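Long-range contacts in N-alpha-acetyltransferase 35, NatC auxiliary subunit (Saccharomyces cerevisiae, PDB 6YGA), which serves as the auxiliary subunit of the yeast NatC N-terminal acetyltransferase, which acetylates the N-terminal methionine of the L-A virus Gag protein: residues Ser64-Leu69 with Thr275-Lys279; Glu75-Asn79 with Arg118-Ser122; Asn79-Pro85 with Cys138-Tyr144; Ser88-Ile92 with Leu143-Leu148; Leu124-Gly130 with Phe184-Leu190. One frame throughout, in Å; residues are numbered along the deposited sequence.

Contact 1 of 5, residues Ser64-Leu69 with Thr275-Lys279; sequences SSLIEL and TYIQK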
# COMPACT_ATOMS: atom_id res chain seq x y z
N SER B 64 -13.36 6.44 22.82
CA SER B 64 -13.93 7.60 22.16
C SER B 64 -14.96 8.32 23.02
O SER B 64 -15.33 9.46 22.71
CB SER B 64 -14.54 7.20 20.82
OG SER B 64 -15.40 6.08 20.96
N SER B 65 -15.45 7.68 24.09
CA SER B 65 -16.36 8.36 24.99
C SER B 65 -15.67 9.44 25.80
O SER B 65 -16.34 10.30 26.37
CB SER B 65 -17.02 7.35 25.94
OG SER B 65 -17.70 6.34 25.22
N LEU B 66 -14.34 9.43 25.86
CA LEU B 66 -13.59 10.40 26.64
C LEU B 66 -13.02 11.53 25.80
O LEU B 66 -12.18 12.29 26.29
CB LEU B 66 -12.47 9.69 27.41
CG LEU B 66 -12.88 8.50 28.27
CD1 LEU B 66 -11.71 8.04 29.11
CD2 LEU B 66 -14.09 8.82 29.15
N ILE B 67 -13.44 11.65 24.54
CA ILE B 67 -12.98 12.74 23.70
C ILE B 67 -13.38 14.07 24.33
O ILE B 67 -14.54 14.28 24.70
CB ILE B 67 -13.55 12.61 22.28
CG1 ILE B 67 -13.01 11.35 21.59
CG2 ILE B 67 -13.23 13.86 21.46
CD1 ILE B 67 -13.65 11.04 20.25
N GLU B 68 -12.41 14.97 24.46
CA GLU B 68 -12.65 16.29 25.03
C GLU B 68 -13.16 17.23 23.94
O GLU B 68 -12.52 17.38 22.89
CB GLU B 68 -11.37 16.85 25.65
CG GLU B 68 -10.65 15.88 26.59
CD GLU B 68 -11.45 15.53 27.83
OE1 GLU B 68 -12.26 16.38 28.29
OE2 GLU B 68 -11.28 14.41 28.36
N LEU B 69 -14.32 17.84 24.18
CA LEU B 69 -14.92 18.77 23.24
C LEU B 69 -15.11 20.13 23.90
O LEU B 69 -15.37 20.22 25.10
CB LEU B 69 -16.28 18.26 22.73
CG LEU B 69 -16.32 16.95 21.96
CD1 LEU B 69 -17.75 16.56 21.63
CD2 LEU B 69 -15.48 17.04 20.69
N THR B 275 -14.67 16.30 16.31
CA THR B 275 -14.69 14.87 16.56
C THR B 275 -15.96 14.42 17.28
O THR B 275 -15.98 13.33 17.85
CB THR B 275 -13.45 14.46 17.37
OG1 THR B 275 -13.35 15.27 18.54
CG2 THR B 275 -12.19 14.63 16.53
N TYR B 276 -17.00 15.26 17.26
CA TYR B 276 -18.24 14.95 17.97
C TYR B 276 -18.85 13.63 17.50
O TYR B 276 -19.36 12.85 18.30
CB TYR B 276 -19.24 16.10 17.78
CG TYR B 276 -20.61 15.88 18.38
CD1 TYR B 276 -21.63 15.27 17.66
CD2 TYR B 276 -20.90 16.32 19.67
CE1 TYR B 276 -22.89 15.08 18.20
CE2 TYR B 276 -22.16 16.13 20.22
CZ TYR B 276 -23.15 15.51 19.48
OH TYR B 276 -24.40 15.33 20.02
N ILE B 277 -18.79 13.37 16.19
CA ILE B 277 -19.43 12.17 15.65
C ILE B 277 -18.73 10.91 16.13
O ILE B 277 -19.36 9.86 16.27
CB ILE B 277 -19.49 12.25 14.11
CG1 ILE B 277 -20.38 11.13 13.56
CG2 ILE B 277 -18.09 12.16 13.52
CD1 ILE B 277 -20.40 11.07 12.06
N GLN B 278 -17.42 10.98 16.38
CA GLN B 278 -16.72 9.82 16.92
C GLN B 278 -17.19 9.50 18.33
O GLN B 278 -17.11 8.34 18.76
CB GLN B 278 -15.21 10.05 16.91
CG GLN B 278 -14.63 10.41 15.55
CD GLN B 278 -13.12 10.56 15.58
OE1 GLN B 278 -12.41 9.73 16.15
NE2 GLN B 278 -12.62 11.63 14.97
N LYS B 279 -17.66 10.49 19.07
CA LYS B 279 -17.96 10.28 20.48
C LYS B 279 -19.39 9.78 20.69
O LYS B 279 -19.63 9.00 21.62
CB LYS B 279 -17.71 11.57 21.26
CG LYS B 279 -18.11 11.52 22.73
CD LYS B 279 -17.61 12.76 23.47
CE LYS B 279 -17.93 12.69 24.95
NZ LYS B 279 -17.14 13.66 25.75
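Lys279 lies stretched across the short 3-10 turn at Ser64-Ser65 and the residues after it and delivers its ammonium group to the carbonyl of Ile67, NZ to O 2.9 Å. The donor lies in the carbonyl plane, with a C=O...N angle of 157°. CG stands anti to the backbone N (chi1 175°) and the chain stays extended beyond it, which carries the amine from helix 276-280 past Ser64 and Ser65 to Ile67. On the way the methylenes pass other carbonyls: CG lies 3.5 Å from Ser64 O, and CE lies 3.2 Å from Ser65 O. The positive end therefore sits among backbone oxygens, which would help to stabilise its charge.

Beside the lysine chain, Ile67 and Leu69 both point at the start of the helix. Thr275 OG1 meets one branch of each, CG2 of Ile67 at 3.2 Å and CD2 of Leu69 at 3.5 Å. The other arm of Ile67 ends with CD1 against Gln278 CB, the two side chains roughly perpendicular. Leu69 turns its CD1 to the edge of the Tyr276 ring, 3.7 Å from CD2 and near the ring plane; the same ring has a cation-pi partner in Arg118 and stacks with His280.

Ser64 sets CB against Gln278 O, while its hydroxyl bonds to Arg51 of the N-alpha-acetyltransferase 38 chain, and Ser65 OG bonds to Glu44 of that chain. The arrangement is a 3-10 turn running into an extended loop, packed on the first turn of a short helix and clamped by a lysine-to-carbonyl bond, at the border with the small NatC subunit.

Contact 2 of 5, residues Glu75-Asn79 with Arg118-Ser122; sequences EFDVN and RYTES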
# COMPACT_ATOMS: atom_id res chain seq x y z
N GLU B 75 -22.23 22.30 21.67
CA GLU B 75 -23.50 23.02 21.53
C GLU B 75 -23.81 23.42 20.09
O GLU B 75 -24.84 24.06 19.86
CB GLU B 75 -23.50 24.27 22.41
CG GLU B 75 -23.22 24.02 23.89
CD GLU B 75 -24.29 23.19 24.57
OE1 GLU B 75 -25.42 23.11 24.03
OE2 GLU B 75 -24.02 22.63 25.65
N PHE B 76 -22.96 23.06 19.13
CA PHE B 76 -23.18 23.48 17.75
C PHE B 76 -24.54 23.00 17.25
O PHE B 76 -24.88 21.82 17.39
CB PHE B 76 -22.07 22.98 16.83
CG PHE B 76 -22.16 23.51 15.43
CD1 PHE B 76 -22.94 22.87 14.47
CD2 PHE B 76 -21.49 24.67 15.07
CE1 PHE B 76 -23.03 23.37 13.19
CE2 PHE B 76 -21.58 25.17 13.78
CZ PHE B 76 -22.35 24.52 12.84
N ASP B 77 -25.30 23.91 16.64
CA ASP B 77 -26.63 23.62 16.13
C ASP B 77 -26.68 23.95 14.65
O ASP B 77 -26.33 25.06 14.24
CB ASP B 77 -27.69 24.42 16.89
CG ASP B 77 -29.11 23.94 16.60
OD1 ASP B 77 -29.47 23.82 15.41
OD2 ASP B 77 -29.85 23.68 17.56
N VAL B 78 -27.11 22.98 13.84
CA VAL B 78 -27.19 23.19 12.40
C VAL B 78 -28.28 24.20 12.05
O VAL B 78 -28.20 24.87 11.01
CB VAL B 78 -27.42 21.85 11.68
CG1 VAL B 78 -26.14 21.03 11.68
CG2 VAL B 78 -28.55 21.08 12.36
N ASN B 79 -29.31 24.34 12.90
CA ASN B 79 -30.43 25.22 12.59
C ASN B 79 -30.12 26.69 12.86
O ASN B 79 -30.91 27.55 12.46
CB ASN B 79 -31.67 24.81 13.39
CG ASN B 79 -32.02 23.34 13.22
OD1 ASN B 79 -32.50 22.92 12.16
ND2 ASN B 79 -31.77 22.55 14.26
N ARG B 118 -20.70 18.57 10.78
CA ARG B 118 -22.00 18.29 11.38
C ARG B 118 -23.13 18.35 10.36
O ARG B 118 -24.19 17.75 10.59
CB ARG B 118 -22.28 19.27 12.52
CG ARG B 118 -21.31 19.13 13.68
CD ARG B 118 -21.41 17.76 14.31
NE ARG B 118 -22.73 17.51 14.87
CZ ARG B 118 -23.11 17.87 16.09
NH1 ARG B 118 -22.25 18.49 16.90
NH2 ARG B 118 -24.33 17.60 16.52
N TYR B 119 -22.93 19.05 9.24
CA TYR B 119 -23.98 19.14 8.23
C TYR B 119 -24.10 17.84 7.44
O TYR B 119 -25.21 17.39 7.15
CB TYR B 119 -23.72 20.32 7.30
CG TYR B 119 -23.85 21.66 7.97
CD1 TYR B 119 -25.09 22.27 8.12
CD2 TYR B 119 -22.74 22.32 8.48
CE1 TYR B 119 -25.22 23.50 8.73
CE2 TYR B 119 -22.86 23.55 9.10
CZ TYR B 119 -24.10 24.14 9.22
OH TYR B 119 -24.23 25.36 9.84
N THR B 120 -22.96 17.23 7.09
CA THR B 120 -23.00 15.96 6.38
C THR B 120 -23.58 14.86 7.26
O THR B 120 -24.32 13.99 6.78
CB THR B 120 -21.60 15.57 5.90
OG1 THR B 120 -20.76 15.33 7.02
CG2 THR B 120 -21.00 16.68 5.06
N GLU B 121 -23.27 14.89 8.56
CA GLU B 121 -23.89 13.95 9.49
C GLU B 121 -25.40 14.17 9.55
O GLU B 121 -26.17 13.20 9.59
CB GLU B 121 -23.27 14.11 10.88
CG GLU B 121 -23.47 12.93 11.83
CD GLU B 121 -24.80 12.97 12.58
OE1 GLU B 121 -25.50 14.00 12.49
OE2 GLU B 121 -25.13 11.97 13.25
N SER B 122 -25.83 15.43 9.55
CA SER B 122 -27.26 15.72 9.65
C SER B 122 -28.01 15.25 8.41
O SER B 122 -29.08 14.63 8.52
CB SER B 122 -27.46 17.22 9.87
OG SER B 122 -28.83 17.53 10.11
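Phe76 reaches from the loop toward helix 118-129 and runs along two of its residues. From CB the side chain sets CG anti to the backbone N (chi1 -173°), which points the ring at Arg118 and Tyr119. CD1 comes first, 4.1 Å from Arg118 CB and close to CG of the same arginine; the two side chains lie alongside, pointing opposite ways. Farther out, CE1 nears the Tyr119 ring, and at the tip CZ lies 3.6 Å from Tyr119 OH and 3.9 Å from its CE2. The hydroxyl stands at the edge of the phenylalanine ring, near its plane. With the ring planes at 85° and the centroids 5.9 Å apart, the two aromatics meet obliquely.

Here an irregular linker that has just left helix 71-75 packs on the first turn of another helix. The linker bends at an Asx turn, in which Asp77 OD1 accepts from Asn79 N at 2.6 Å. Within that bend Val78 sends CG1 over one face of the Tyr119 ring as a CH-pi contact, 4.2 Å from the centroid and offset toward the rim. Tyr119 is also met edge-to-face by Trp137. Its buried OH has no polar partner in the model.

Contact 3 of 5, residues Asn79-Pro85 with Cys138-Tyr144; sequences NVAYDPP and CTGNILY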
# COMPACT_ATOMS: atom_id res chain seq x y z
N ASN B 79 -29.31 24.34 12.90
CA ASN B 79 -30.43 25.22 12.59
C ASN B 79 -30.12 26.69 12.86
O ASN B 79 -30.91 27.55 12.46
CB ASN B 79 -31.67 24.81 13.39
CG ASN B 79 -32.02 23.34 13.22
OD1 ASN B 79 -32.50 22.92 12.16
ND2 ASN B 79 -31.77 22.55 14.26
N VAL B 80 -29.02 27.00 13.54
CA VAL B 80 -28.64 28.39 13.77
C VAL B 80 -27.91 28.91 12.55
O VAL B 80 -27.03 28.25 12.00
CB VAL B 80 -27.78 28.50 15.05
CG1 VAL B 80 -27.31 29.93 15.26
CG2 VAL B 80 -28.56 28.01 16.25
N ALA B 81 -28.28 30.11 12.11
CA ALA B 81 -27.63 30.79 10.99
C ALA B 81 -26.56 31.71 11.56
O ALA B 81 -26.85 32.83 11.98
CB ALA B 81 -28.65 31.56 10.16
N TYR B 82 -25.32 31.23 11.56
CA TYR B 82 -24.22 31.98 12.16
C TYR B 82 -23.79 33.12 11.25
O TYR B 82 -23.76 32.99 10.02
CB TYR B 82 -23.04 31.04 12.43
CG TYR B 82 -23.36 29.96 13.44
CD1 TYR B 82 -23.92 28.75 13.05
CD2 TYR B 82 -23.12 30.16 14.80
CE1 TYR B 82 -24.22 27.77 13.97
CE2 TYR B 82 -23.43 29.18 15.73
CZ TYR B 82 -23.97 27.99 15.31
OH TYR B 82 -24.28 27.01 16.23
N ASP B 83 -23.47 34.26 11.87
CA ASP B 83 -23.13 35.53 11.25
C ASP B 83 -21.62 35.72 11.19
O ASP B 83 -20.90 35.34 12.12
CB ASP B 83 -23.75 36.68 12.04
CG ASP B 83 -25.23 36.47 12.31
OD1 ASP B 83 -26.03 36.53 11.35
OD2 ASP B 83 -25.59 36.22 13.48
N PRO B 84 -21.08 36.30 10.09
CA PRO B 84 -21.82 36.68 8.87
C PRO B 84 -22.13 35.49 7.96
O PRO B 84 -21.26 34.67 7.70
CB PRO B 84 -20.86 37.66 8.19
CG PRO B 84 -19.51 37.27 8.67
CD PRO B 84 -19.70 36.79 10.08
N PRO B 85 -23.37 35.43 7.46
CA PRO B 85 -23.83 34.19 6.79
C PRO B 85 -23.06 33.84 5.52
O PRO B 85 -22.66 32.68 5.35
CB PRO B 85 -25.31 34.49 6.50
CG PRO B 85 -25.69 35.53 7.51
CD PRO B 85 -24.47 36.39 7.64
N CYS B 138 -33.49 23.53 9.15
CA CYS B 138 -34.21 24.74 8.77
C CYS B 138 -33.70 25.89 9.62
O CYS B 138 -34.01 25.98 10.82
CB CYS B 138 -35.72 24.57 8.95
SG CYS B 138 -36.49 23.38 7.83
N THR B 139 -32.91 26.78 9.01
CA THR B 139 -32.39 27.95 9.69
C THR B 139 -33.16 29.22 9.37
O THR B 139 -33.04 30.20 10.11
CB THR B 139 -30.91 28.18 9.34
OG1 THR B 139 -30.82 28.86 8.08
CG2 THR B 139 -30.18 26.85 9.25
N GLY B 140 -33.96 29.22 8.31
CA GLY B 140 -34.62 30.42 7.85
C GLY B 140 -33.76 31.35 7.02
O GLY B 140 -34.26 32.39 6.57
N ASN B 141 -32.49 31.01 6.81
CA ASN B 141 -31.58 31.79 5.98
C ASN B 141 -31.31 31.02 4.69
O ASN B 141 -31.13 29.80 4.72
CB ASN B 141 -30.28 32.09 6.72
CG ASN B 141 -29.41 33.12 6.02
OD1 ASN B 141 -29.37 33.19 4.79
ND2 ASN B 141 -28.70 33.93 6.80
N ILE B 142 -31.27 31.74 3.57
CA ILE B 142 -31.24 31.07 2.28
C ILE B 142 -29.87 30.47 1.99
O ILE B 142 -29.75 29.50 1.24
CB ILE B 142 -31.68 32.05 1.17
CG1 ILE B 142 -32.21 31.27 -0.03
CG2 ILE B 142 -30.53 32.96 0.75
CD1 ILE B 142 -33.40 30.40 0.30
N LEU B 143 -28.82 31.03 2.59
CA LEU B 143 -27.47 30.51 2.35
C LEU B 143 -27.26 29.18 3.05
O LEU B 143 -26.63 28.27 2.50
CB LEU B 143 -26.44 31.55 2.80
CG LEU B 143 -26.56 32.91 2.11
CD1 LEU B 143 -25.63 33.91 2.77
CD2 LEU B 143 -26.27 32.80 0.62
N TYR B 144 -27.80 29.03 4.26
CA TYR B 144 -27.65 27.79 5.01
C TYR B 144 -28.59 26.70 4.49
O TYR B 144 -28.18 25.54 4.36
CB TYR B 144 -27.90 28.03 6.50
CG TYR B 144 -26.76 28.69 7.22
CD1 TYR B 144 -26.63 30.07 7.24
CD2 TYR B 144 -25.80 27.94 7.90
CE1 TYR B 144 -25.59 30.69 7.90
CE2 TYR B 144 -24.75 28.54 8.56
CZ TYR B 144 -24.65 29.92 8.56
OH TYR B 144 -23.61 30.53 9.22
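Tyr144 and the backbone of Ala81-Tyr82 form the tight part of this contact. The tyrosine hydroxyl donates to Tyr82 O over 2.6 Å, coming in at a C=O...O angle of 114° and tilted 20° from the carbonyl plane. Behind the hydroxyl the ring lies against the chain: Ala81 CA sits over one face, 3.9 Å from the centroid, in a CH-pi contact, with Val80 O above the same ring farther toward its rim. Pro85 CB meets the ring at its edge. The proline also touches Leu143 CD1 at 3.8 Å, and Asn141 ND2 lies 3.4 Å from its CB, the asparagine set nearly square to the proline. Ala81 CB rests on Asn141 CB. Asn141 also caps helix 142-167: CG stands anti to the backbone N (chi1 -169°), placing OD1 to accept from Leu143 N at 3.1 Å.

Toward solvent the contact thins to backbone and polar groups. Exposed Asn79 accepts from Cys138 N through OD1 at 3.2 Å, with the donor in the carbonyl plane, and its own carbonyl oxygen lies 3.2 Å from Thr139 CA, a CA-H...O contact. Thr139 OG1 closes an ST turn by accepting from Asn141 N and probably also bonds to Asp145, though the modelled distance is too short to trust.

The Tyr144 hydroxyl and the Asn79 amide oxygen thus each bond a main-chain group of the other segment, so the irregular linker is held to the loop at Cys138 and to the first turn of helix 142-167 without any strand pairing or charge pair between the segments.

Contact 4 of 5, residues Ser88-Ile92 with Leu143-Leu148; sequences SVAAI and LYDKVL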
# COMPACT_ATOMS: atom_id res chain seq x y z
N SER B 88 -19.58 32.80 6.42
CA SER B 88 -19.59 31.54 7.16
C SER B 88 -19.95 30.36 6.26
O SER B 88 -19.31 29.31 6.32
CB SER B 88 -20.56 31.62 8.34
OG SER B 88 -20.00 32.39 9.40
N VAL B 89 -20.98 30.52 5.41
CA VAL B 89 -21.34 29.45 4.48
C VAL B 89 -20.20 29.18 3.52
O VAL B 89 -19.88 28.02 3.22
CB VAL B 89 -22.65 29.81 3.74
CG1 VAL B 89 -22.78 29.01 2.46
CG2 VAL B 89 -23.85 29.56 4.65
N ALA B 90 -19.54 30.23 3.03
CA ALA B 90 -18.39 30.04 2.15
C ALA B 90 -17.25 29.35 2.87
O ALA B 90 -16.56 28.50 2.29
CB ALA B 90 -17.94 31.38 1.57
N ALA B 91 -17.03 29.69 4.15
CA ALA B 91 -15.96 29.03 4.91
C ALA B 91 -16.31 27.58 5.20
O ALA B 91 -15.42 26.71 5.20
CB ALA B 91 -15.70 29.80 6.20
N ILE B 92 -17.58 27.29 5.46
CA ILE B 92 -18.01 25.91 5.68
C ILE B 92 -17.80 25.08 4.42
O ILE B 92 -17.23 23.98 4.47
CB ILE B 92 -19.48 25.88 6.14
CG1 ILE B 92 -19.62 26.39 7.57
CG2 ILE B 92 -20.05 24.47 6.04
CD1 ILE B 92 -21.06 26.49 8.04
N LEU B 143 -28.82 31.03 2.59
CA LEU B 143 -27.47 30.51 2.35
C LEU B 143 -27.26 29.18 3.05
O LEU B 143 -26.63 28.27 2.50
CB LEU B 143 -26.44 31.55 2.80
CG LEU B 143 -26.56 32.91 2.11
CD1 LEU B 143 -25.63 33.91 2.77
CD2 LEU B 143 -26.27 32.80 0.62
N TYR B 144 -27.80 29.03 4.26
CA TYR B 144 -27.65 27.79 5.01
C TYR B 144 -28.59 26.70 4.49
O TYR B 144 -28.18 25.54 4.36
CB TYR B 144 -27.90 28.03 6.50
CG TYR B 144 -26.76 28.69 7.22
CD1 TYR B 144 -26.63 30.07 7.24
CD2 TYR B 144 -25.80 27.94 7.90
CE1 TYR B 144 -25.59 30.69 7.90
CE2 TYR B 144 -24.75 28.54 8.56
CZ TYR B 144 -24.65 29.92 8.56
OH TYR B 144 -23.61 30.53 9.22
N ASP B 145 -29.84 27.05 4.20
CA ASP B 145 -30.85 26.03 3.92
C ASP B 145 -30.78 25.55 2.47
O ASP B 145 -30.97 24.36 2.21
CB ASP B 145 -32.25 26.57 4.24
CG ASP B 145 -32.38 27.05 5.67
OD1 ASP B 145 -31.35 27.41 6.27
OD2 ASP B 145 -33.51 27.06 6.20
N LYS B 146 -30.52 26.45 1.52
CA LYS B 146 -30.54 26.11 0.11
C LYS B 146 -29.15 25.99 -0.50
O LYS B 146 -28.84 24.97 -1.12
CB LYS B 146 -31.35 27.16 -0.67
CG LYS B 146 -32.42 26.56 -1.58
CD LYS B 146 -31.81 25.66 -2.65
CE LYS B 146 -32.86 24.83 -3.38
NZ LYS B 146 -32.25 24.00 -4.47
N VAL B 147 -28.30 27.00 -0.34
CA VAL B 147 -26.97 26.96 -0.94
C VAL B 147 -26.10 25.91 -0.26
O VAL B 147 -25.53 25.03 -0.91
CB VAL B 147 -26.32 28.35 -0.90
CG1 VAL B 147 -24.91 28.30 -1.49
CG2 VAL B 147 -27.17 29.35 -1.65
N LEU B 148 -25.99 25.98 1.07
CA LEU B 148 -25.14 25.03 1.79
C LEU B 148 -25.72 23.62 1.74
O LEU B 148 -24.97 22.65 1.66
CB LEU B 148 -24.95 25.49 3.23
CG LEU B 148 -23.97 24.68 4.07
CD1 LEU B 148 -22.68 24.42 3.30
CD2 LEU B 148 -23.67 25.40 5.38
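Helices 88-92 and 143-148 run in broadly the same direction at a crossing angle of -42°, their axes 10.6 Å apart at closest approach, and the second contains a wider pi-type turn in which Leu148 N bonds back to Leu143 O. Val89 fills the middle of the interface. Its CG2, anti to the carbonyl carbon, sits over the centre of the Tyr144 ring, 3.8 Å from the centroid and only 7° off the ring normal, a nearly ideal CH-pi contact. The same methyl touches Leu143 CB at 3.8 Å, where the two side chains cross obliquely, and lies close to Leu143 O; CG1 meets Leu148 CB instead.

One turn farther on, Ile92 crosses Leu148 at about a right angle. The CG2 methyl of Ile92 lies 3.8 Å from CD1 of Leu148 and equally near its CD2, so the leucine fork straddles it. Ile92 CD1 reaches back to within 4.3 Å of Tyr144 CE2. Near the start of the first helix, Ser88 CB is 3.4 Å from Tyr144 OH, a hydroxyl whose hydrogen bond goes to Tyr82 O. Every residue that touches here is buried.

The pair belongs to a helical bundle: Tyr119 of helix 118-129 packs against Ile92, Tyr144 and Leu148 together, while on helix 142-167 Val147 meets Leu207 and Lys146 forms a salt bridge with Glu202, both partners on helix 193-209.

Contact 5 of 5, residues Leu124-Gly130 with Phe184-Leu190; sequences LSSLVKG and FNTFDNL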
# COMPACT_ATOMS: atom_id res chain seq x y z
N LEU B 124 -27.03 12.90 6.15
CA LEU B 124 -27.00 11.45 6.06
C LEU B 124 -27.96 10.80 7.06
O LEU B 124 -28.50 9.72 6.78
CB LEU B 124 -25.58 10.93 6.27
CG LEU B 124 -24.59 11.15 5.13
CD1 LEU B 124 -23.19 10.69 5.52
CD2 LEU B 124 -25.06 10.42 3.88
N SER B 125 -28.18 11.43 8.21
CA SER B 125 -29.07 10.85 9.21
C SER B 125 -30.53 10.92 8.77
O SER B 125 -31.29 9.96 8.97
CB SER B 125 -28.89 11.55 10.56
OG SER B 125 -27.62 11.25 11.12
N SER B 126 -30.95 12.04 8.19
CA SER B 126 -32.31 12.13 7.67
C SER B 126 -32.48 11.27 6.42
O SER B 126 -33.57 10.74 6.18
CB SER B 126 -32.67 13.58 7.36
OG SER B 126 -32.09 14.00 6.13
N LEU B 127 -31.41 11.11 5.63
CA LEU B 127 -31.50 10.31 4.42
C LEU B 127 -31.65 8.83 4.74
O LEU B 127 -32.24 8.08 3.95
CB LEU B 127 -30.26 10.54 3.55
CG LEU B 127 -30.46 10.66 2.04
CD1 LEU B 127 -31.72 11.44 1.72
CD2 LEU B 127 -29.25 11.34 1.42
N VAL B 128 -31.13 8.39 5.89
CA VAL B 128 -31.28 6.99 6.29
C VAL B 128 -32.75 6.64 6.49
O VAL B 128 -33.21 5.56 6.11
CB VAL B 128 -30.45 6.72 7.56
CG1 VAL B 128 -30.99 5.52 8.33
CG2 VAL B 128 -28.99 6.50 7.19
N LYS B 129 -33.53 7.57 7.05
CA LYS B 129 -34.94 7.31 7.31
C LYS B 129 -35.75 7.29 6.01
O LYS B 129 -36.67 6.48 5.86
CB LYS B 129 -35.49 8.36 8.27
CG LYS B 129 -34.51 8.74 9.36
CD LYS B 129 -35.19 8.99 10.69
CE LYS B 129 -34.28 8.58 11.84
NZ LYS B 129 -33.84 7.17 11.69
N GLY B 130 -35.42 8.17 5.07
CA GLY B 130 -36.12 8.23 3.80
C GLY B 130 -35.67 9.39 2.93
O GLY B 130 -35.80 10.56 3.32
N PHE B 184 -23.25 3.97 7.96
CA PHE B 184 -24.21 4.71 7.16
C PHE B 184 -24.62 3.89 5.93
O PHE B 184 -23.77 3.48 5.14
CB PHE B 184 -23.63 6.06 6.73
CG PHE B 184 -23.91 7.17 7.70
CD1 PHE B 184 -25.21 7.58 7.95
CD2 PHE B 184 -22.87 7.82 8.34
CE1 PHE B 184 -25.46 8.60 8.85
CE2 PHE B 184 -23.12 8.84 9.24
CZ PHE B 184 -24.42 9.23 9.48
N ASN B 185 -25.92 3.67 5.78
CA ASN B 185 -26.50 3.01 4.62
C ASN B 185 -27.73 3.80 4.22
O ASN B 185 -28.72 3.83 4.96
CB ASN B 185 -26.85 1.55 4.91
CG ASN B 185 -27.17 0.75 3.66
OD1 ASN B 185 -27.42 1.31 2.59
ND2 ASN B 185 -27.17 -0.58 3.79
N THR B 186 -27.68 4.45 3.05
CA THR B 186 -28.76 5.31 2.58
C THR B 186 -29.74 4.60 1.67
O THR B 186 -30.73 5.20 1.25
CB THR B 186 -28.18 6.54 1.86
OG1 THR B 186 -27.24 6.12 0.86
CG2 THR B 186 -27.49 7.46 2.86
N PHE B 187 -29.50 3.32 1.36
CA PHE B 187 -30.36 2.50 0.50
C PHE B 187 -30.55 3.25 -0.82
O PHE B 187 -29.57 3.72 -1.40
CB PHE B 187 -31.65 2.15 1.24
CG PHE B 187 -31.45 1.74 2.67
CD1 PHE B 187 -31.03 0.46 2.99
CD2 PHE B 187 -31.71 2.63 3.70
CE1 PHE B 187 -30.85 0.08 4.32
CE2 PHE B 187 -31.54 2.26 5.03
CZ PHE B 187 -31.10 0.98 5.34
N ASP B 188 -31.78 3.39 -1.31
CA ASP B 188 -32.09 4.17 -2.50
C ASP B 188 -32.58 5.57 -2.16
O ASP B 188 -33.08 6.28 -3.04
CB ASP B 188 -33.15 3.43 -3.34
CG ASP B 188 -33.25 3.96 -4.76
OD1 ASP B 188 -32.34 4.68 -5.21
OD2 ASP B 188 -34.26 3.65 -5.42
N ASN B 189 -32.45 5.99 -0.90
CA ASN B 189 -33.03 7.27 -0.48
C ASN B 189 -32.24 8.46 -1.03
O ASN B 189 -32.83 9.51 -1.31
CB ASN B 189 -33.10 7.34 1.04
CG ASN B 189 -34.03 6.30 1.63
OD1 ASN B 189 -34.99 5.86 0.99
ND2 ASN B 189 -33.75 5.89 2.87
N LEU B 190 -30.93 8.32 -1.18
CA LEU B 190 -30.13 9.42 -1.71
C LEU B 190 -30.51 9.67 -3.17
O LEU B 190 -30.57 8.72 -3.96
CB LEU B 190 -28.64 9.11 -1.58
CG LEU B 190 -27.69 10.30 -1.63
CD1 LEU B 190 -26.48 10.07 -0.73
CD2 LEU B 190 -27.24 10.59 -3.05
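The carbonyl oxygen of Leu127 receives the side-chain amide of Asn189, ND2 to O 2.9 Å, at a C=O...N angle of 162°; the oxygen lies 23° out of the asparagine amide plane. That places Asn189 at the C-terminal part of helix 118-129, with its amide near Gly130 CA. Asn189 is the last residue of a type II' beta turn that begins at Thr186, and an Asx turn overlaps its start, with Asn185 OD1 accepting from Phe187 N. These overlapping turns, in the loop between helices 142-167 and 193-209, thus lie against the last residues of helix 118-129.

On the buried side Phe184 lays one face over Leu124, whose CB is 3.5 Å from CE1 and offset toward the rim. Val128 CG2 reaches the edge of the same ring, 4.0 Å from CD1, the valine standing roughly upright to the phenylalanine. Arg281 makes a cation-pi contact with this ring. Thr186 CG2 rests against both Leu124 CD2 and Leu127 CB, while Leu127 CD2 meets Leu190 CG at 3.6 Å. On the exposed side, Val128 O lies in the plane of the Phe187 ring, 3.9 Å from CE2.

In the fold
From the N terminus, the chain first reaches 64-69, whose partner at 275-279 closes contact 1 only after some 205 residues, and the other four contacts all fall within that span. Next, 75-79 pairs with helix 118-129 in contact 2, and 79-85 with the start of helix 142-167 in contact 3; these two share Asn79 and cross in sequence. Contact 4 joins helices 85-104 and 142-167, crosses contacts 2 and 3, and shares Leu143 and Tyr144 with contact 3. Contact 5 follows contact 2 in series but crosses contacts 3 and 4, tying the end of helix 118-129 to the loop before helix 193-209. Tyr276 of contact 1 touches Arg118 of contact 2.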